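Local coordinates for protein superoxide dismutase [Fe] (Aquifex pyrophilus, PDB 1COJ) that uses one iron ion per subunit to convert superoxide radicals into hydrogen peroxide and molecular oxygen, at residues A[40-43]-A[44-48]; A[102-105]-A[106-110]. One frame throughout, in Å; residues are numbered along the deposited sequence.

Interaction 1: A[40-43]-A[44-48]; sequences NEIQ and EKLAD
Glu41 swings its CG anti to the backbone N (chi1 177°) and runs on extended, while Lys45, its CG anti to the carbonyl carbon instead (chi1 -70°), stretches fully out beyond CG. These two choices lay the chains side by side, pointing the same way, and close an i to i+4 salt bridge on the last turns of helix 21-47, the first long helix of the alpha-hairpin domain of iron/manganese superoxide dismutases. Lys45 NZ lies 2.7 Å from Glu41 OE1 and meets the anti lone pair of that oxygen, the one directed away from OE2. The aliphatic parts also run close, with Lys45 CE 4.0 Å from Glu41 CG. Both charges have second partners: Glu41 OE2 pairs with Lys38 one turn earlier, and Lys45 NZ with Glu63 of the second subunit, whose Tyr61 packs on Glu41, Ile42 and Lys45. The bridge therefore belongs to an ionic network that reaches across a subunit boundary.

Beneath it the backbone keeps its helical bonds. The amide of Lys45 reaches Glu41 O at 3.0 Å in a fairly straight bond (N-H...O 165°), and Leu46 N gives the shorter one, 2.8 Å to Ile42 O. On the face turned to helix 63-86, Ile42 and Leu46 lie alongside each other, both packing against that second arm of the hairpin. Glu44, by contrast, leans back over the preceding turn, its CG 3.3 Å from Asn40 O, and sends OE2 to Lys4 of the N-terminal segment; Asn40 likewise binds the backbone of Leu5 there. The apolar contact within this helix face is narrow, made by one methyl from each residue: Ile42 CG2 against Leu46 CD2 at 3.9 Å.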
loop_
_atom_site.group_PDB
_atom_site.type_symbol
_atom_site.label_atom_id
_atom_site.label_comp_id
_atom_site.label_asym_id
_atom_site.label_seq_id
_atom_site.Cartn_x
_atom_site.Cartn_y
_atom_site.Cartn_z
ATOM N N ASN A 40 -6.208 20.997 -5.548
ATOM C CA ASN A 40 -6.975 21.888 -6.411
ATOM C C ASN A 40 -7.011 21.410 -7.858
ATOM O O ASN A 40 -8.058 21.464 -8.505
ATOM C CB ASN A 40 -6.440 23.319 -6.316
ATOM C CG ASN A 40 -6.823 23.999 -5.007
ATOM O OD1 ASN A 40 -7.627 23.485 -4.232
ATOM N ND2 ASN A 40 -6.232 25.151 -4.748
ATOM N N GLU A 41 -5.882 20.906 -8.348
ATOM C CA GLU A 41 -5.791 20.393 -9.713
ATOM C C GLU A 41 -6.727 19.198 -9.863
ATOM O O GLU A 41 -7.458 19.080 -10.850
ATOM C CB GLU A 41 -4.360 19.952 -10.031
ATOM C CG GLU A 41 -4.214 19.328 -11.415
ATOM C CD GLU A 41 -2.813 18.798 -11.696
ATOM O OE1 GLU A 41 -2.664 17.946 -12.593
ATOM O OE2 GLU A 41 -1.856 19.238 -11.031
ATOM N N ILE A 42 -6.684 18.310 -8.877
ATOM C CA ILE A 42 -7.523 17.119 -8.870
ATOM C C ILE A 42 -9.003 17.511 -8.888
ATOM O O ILE A 42 -9.786 16.927 -9.639
ATOM C CB ILE A 42 -7.180 16.228 -7.652
ATOM C CG1 ILE A 42 -5.793 15.601 -7.854
ATOM C CG2 ILE A 42 -8.248 15.160 -7.434
ATOM C CD1 ILE A 42 -5.240 14.891 -6.634
ATOM N N GLN A 43 -9.362 18.549 -8.133
ATOM C CA GLN A 43 -10.751 19.013 -8.087
ATOM C C GLN A 43 -11.222 19.495 -9.454
ATOM O O GLN A 43 -12.346 19.199 -9.868
ATOM C CB GLN A 43 -10.949 20.120 -7.041
ATOM C CG GLN A 43 -10.801 19.653 -5.597
ATOM C CD GLN A 43 -11.559 18.369 -5.300
ATOM O OE1 GLN A 43 -10.971 17.363 -4.911
ATOM N NE2 GLN A 43 -12.858 18.385 -5.518
ATOM N N GLU A 44 -10.355 20.214 -10.160
ATOM C CA GLU A 44 -10.686 20.721 -11.486
ATOM C C GLU A 44 -10.905 19.575 -12.470
ATOM O O GLU A 44 -11.879 19.574 -13.225
ATOM C CB GLU A 44 -9.570 21.621 -12.009
ATOM C CG GLU A 44 -9.335 22.878 -11.200
ATOM C CD GLU A 44 -8.201 23.706 -11.769
ATOM O OE1 GLU A 44 -7.146 23.115 -12.094
ATOM O OE2 GLU A 44 -8.361 24.938 -11.904
ATOM N N LYS A 45 -9.999 18.601 -12.451
ATOM C CA LYS A 45 -10.088 17.457 -13.349
ATOM C C LYS A 45 -11.259 16.548 -13.023
ATOM O O LYS A 45 -11.883 15.986 -13.919
ATOM C CB LYS A 45 -8.767 16.695 -13.362
ATOM C CG LYS A 45 -7.681 17.495 -14.048
ATOM C CD LYS A 45 -6.333 16.812 -14.034
ATOM C CE LYS A 45 -5.340 17.629 -14.854
ATOM N NZ LYS A 45 -3.970 17.069 -14.847
ATOM N N LEU A 46 -11.584 16.451 -11.741
ATOM C CA LEU A 46 -12.696 15.636 -11.281
ATOM C C LEU A 46 -14.018 16.284 -11.733
ATOM O O LEU A 46 -15.001 15.594 -11.983
ATOM C CB LEU A 46 -12.627 15.526 -9.759
ATOM C CG LEU A 46 -12.787 14.175 -9.060
ATOM C CD1 LEU A 46 -12.384 13.008 -9.938
ATOM C CD2 LEU A 46 -11.962 14.206 -7.781
ATOM N N ALA A 47 -14.031 17.611 -11.845
ATOM C CA ALA A 47 -15.226 18.343 -12.274
ATOM C C ALA A 47 -15.507 18.174 -13.773
ATOM O O ALA A 47 -16.622 18.417 -14.240
ATOM C CB ALA A 47 -15.082 19.823 -11.933
ATOM N N ASP A 48 -14.486 17.802 -14.533
ATOM C CA ASP A 48 -14.648 17.606 -15.966
ATOM C C ASP A 48 -15.147 16.178 -16.223
ATOM O O ASP A 48 -14.362 15.226 -16.278
ATOM C CB ASP A 48 -13.321 17.864 -16.687
ATOM C CG ASP A 48 -13.444 17.807 -18.205
ATOM O OD1 ASP A 48 -12.410 17.976 -18.880
ATOM O OD2 ASP A 48 -14.558 17.592 -18.730
#

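Interaction 2: A[102-105]-A[106-110]; sequences KKIE and EDIGG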
loop_
_atom_site.group_PDB
_atom_site.type_symbol
_atom_site.label_atom_id
_atom_site.label_comp_id
_atom_site.label_asym_id
_atom_site.label_seq_id
_atom_site.Cartn_x
_atom_site.Cartn_y
_atom_site.Cartn_z
ATOM N N LYS A 102 -8.268 12.874 32.533
ATOM C CA LYS A 102 -9.092 11.793 33.057
ATOM C C LYS A 102 -9.415 10.744 31.998
ATOM O O LYS A 102 -9.369 9.541 32.272
ATOM C CB LYS A 102 -10.381 12.350 33.668
ATOM C CG LYS A 102 -11.181 11.338 34.485
ATOM C CD LYS A 102 -10.353 10.736 35.625
ATOM C CE LYS A 102 -9.889 11.800 36.622
ATOM N NZ LYS A 102 -9.036 11.232 37.711
ATOM N N LYS A 103 -9.741 11.202 30.793
ATOM C CA LYS A 103 -10.066 10.302 29.690
ATOM C C LYS A 103 -8.836 9.471 29.318
ATOM O O LYS A 103 -8.930 8.261 29.103
ATOM C CB LYS A 103 -10.539 11.105 28.478
ATOM C CG LYS A 103 -11.169 10.267 27.372
ATOM C CD LYS A 103 -12.684 10.374 27.411
ATOM C CE LYS A 103 -13.351 9.557 26.310
ATOM N NZ LYS A 103 -13.340 8.101 26.593
ATOM N N ILE A 104 -7.681 10.132 29.248
ATOM C CA ILE A 104 -6.421 9.464 28.923
ATOM C C ILE A 104 -6.131 8.411 29.985
ATOM O O ILE A 104 -5.658 7.311 29.686
ATOM C CB ILE A 104 -5.241 10.474 28.881
ATOM C CG1 ILE A 104 -5.333 11.338 27.622
ATOM C CG2 ILE A 104 -3.902 9.750 28.953
ATOM C CD1 ILE A 104 -4.264 12.402 27.527
ATOM N N GLU A 105 -6.436 8.756 31.229
ATOM C CA GLU A 105 -6.205 7.864 32.344
ATOM C C GLU A 105 -7.024 6.587 32.220
ATOM O O GLU A 105 -6.488 5.490 32.336
ATOM C CB GLU A 105 -6.531 8.582 33.644
ATOM C CG GLU A 105 -5.934 7.930 34.870
ATOM C CD GLU A 105 -6.241 8.697 36.140
ATOM O OE1 GLU A 105 -6.333 8.047 37.201
ATOM O OE2 GLU A 105 -6.386 9.941 36.081
ATOM N N GLU A 106 -8.312 6.723 31.932
ATOM C CA GLU A 106 -9.161 5.547 31.812
ATOM C C GLU A 106 -9.012 4.763 30.509
ATOM O O GLU A 106 -9.157 3.542 30.507
ATOM C CB GLU A 106 -10.627 5.896 32.090
ATOM C CG GLU A 106 -11.208 7.015 31.250
ATOM C CD GLU A 106 -12.607 7.401 31.699
ATOM O OE1 GLU A 106 -12.775 8.527 32.216
ATOM O OE2 GLU A 106 -13.535 6.574 31.543
ATOM N N ASP A 107 -8.690 5.445 29.413
ATOM C CA ASP A 107 -8.527 4.778 28.124
ATOM C C ASP A 107 -7.132 4.251 27.863
ATOM O O ASP A 107 -6.974 3.152 27.344
ATOM C CB ASP A 107 -8.912 5.709 26.973
ATOM C CG ASP A 107 -10.397 5.987 26.914
ATOM O OD1 ASP A 107 -10.777 6.933 26.201
ATOM O OD2 ASP A 107 -11.187 5.270 27.567
ATOM N N ILE A 108 -6.122 5.045 28.201
ATOM C CA ILE A 108 -4.733 4.672 27.963
ATOM C C ILE A 108 -3.996 4.159 29.205
ATOM O O ILE A 108 -3.108 3.316 29.093
ATOM C CB ILE A 108 -3.929 5.865 27.367
ATOM C CG1 ILE A 108 -4.699 6.524 26.210
ATOM C CG2 ILE A 108 -2.559 5.391 26.881
ATOM C CD1 ILE A 108 -4.823 5.674 24.967
ATOM N N GLY A 109 -4.323 4.702 30.371
ATOM C CA GLY A 109 -3.661 4.272 31.591
ATOM C C GLY A 109 -2.990 5.407 32.342
ATOM O O GLY A 109 -2.595 5.253 33.498
ATOM N N GLY A 110 -2.838 6.552 31.687
ATOM C CA GLY A 110 -2.218 7.687 32.339
ATOM C C GLY A 110 -1.402 8.505 31.369
ATOM O O GLY A 110 -1.108 8.039 30.265
#
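Glu106 opens the last turn of helix 98-107, in the C-terminal domain, by giving its N-H to Lys102 O; its side chain crosses that of Lys102 at about a right angle, with OE1 3.9 Å from Lys102 CG. Asp107 follows with a backbone bond to Lys103 O and an i to i+4 salt bridge, its OD1 met on the syn side by Lys103 NZ at 2.8 Å, 17° out of the carboxylate plane. The lysine bends at chi2 (102°) and chi4 (75°), which curls its chain about OD1. OD1 also accepts from Leu140 N and Lys103 NZ binds Gly138 O, so the pair ties the helix end to the start of strand 139-145 and the residue just before it. With an alanine in place of Asp107, the ammonium of Lys103 would probably lose its charge mate and the amide of Leu140 its acceptor. Ile108 N then bonds to Ile104 O at 2.7 Å. Gly109 turns out of the helix with positive phi, where a CB would press on the carbonyl O of Ile108, and adds a second donor to Ile104 O. Gly110, N-cap of helix 111-124, sets its O 3.5 Å from Ile104 CG2.

Overall arrangement
Interactions 1 and 2 both finish a helix with an i to i+4 lysine-carboxylate bridge, yet they share no element: 40-48 ends helix 21-47 in the alpha-hairpin domain, 102-110 ends helix 98-107 in the C-terminal domain. Their centres lie 43 Å apart, on opposite sides of the chain's centre, and neither adjoins the iron site. The order of charges is reversed, acid before lysine in interaction 1 and lysine before acid in interaction 2. Interaction 1 is a surface contact whose ions continue into another subunit; interaction 2, partly buried, finds its further hydrogen bonds in backbone groups of its own chain and meets no other subunit.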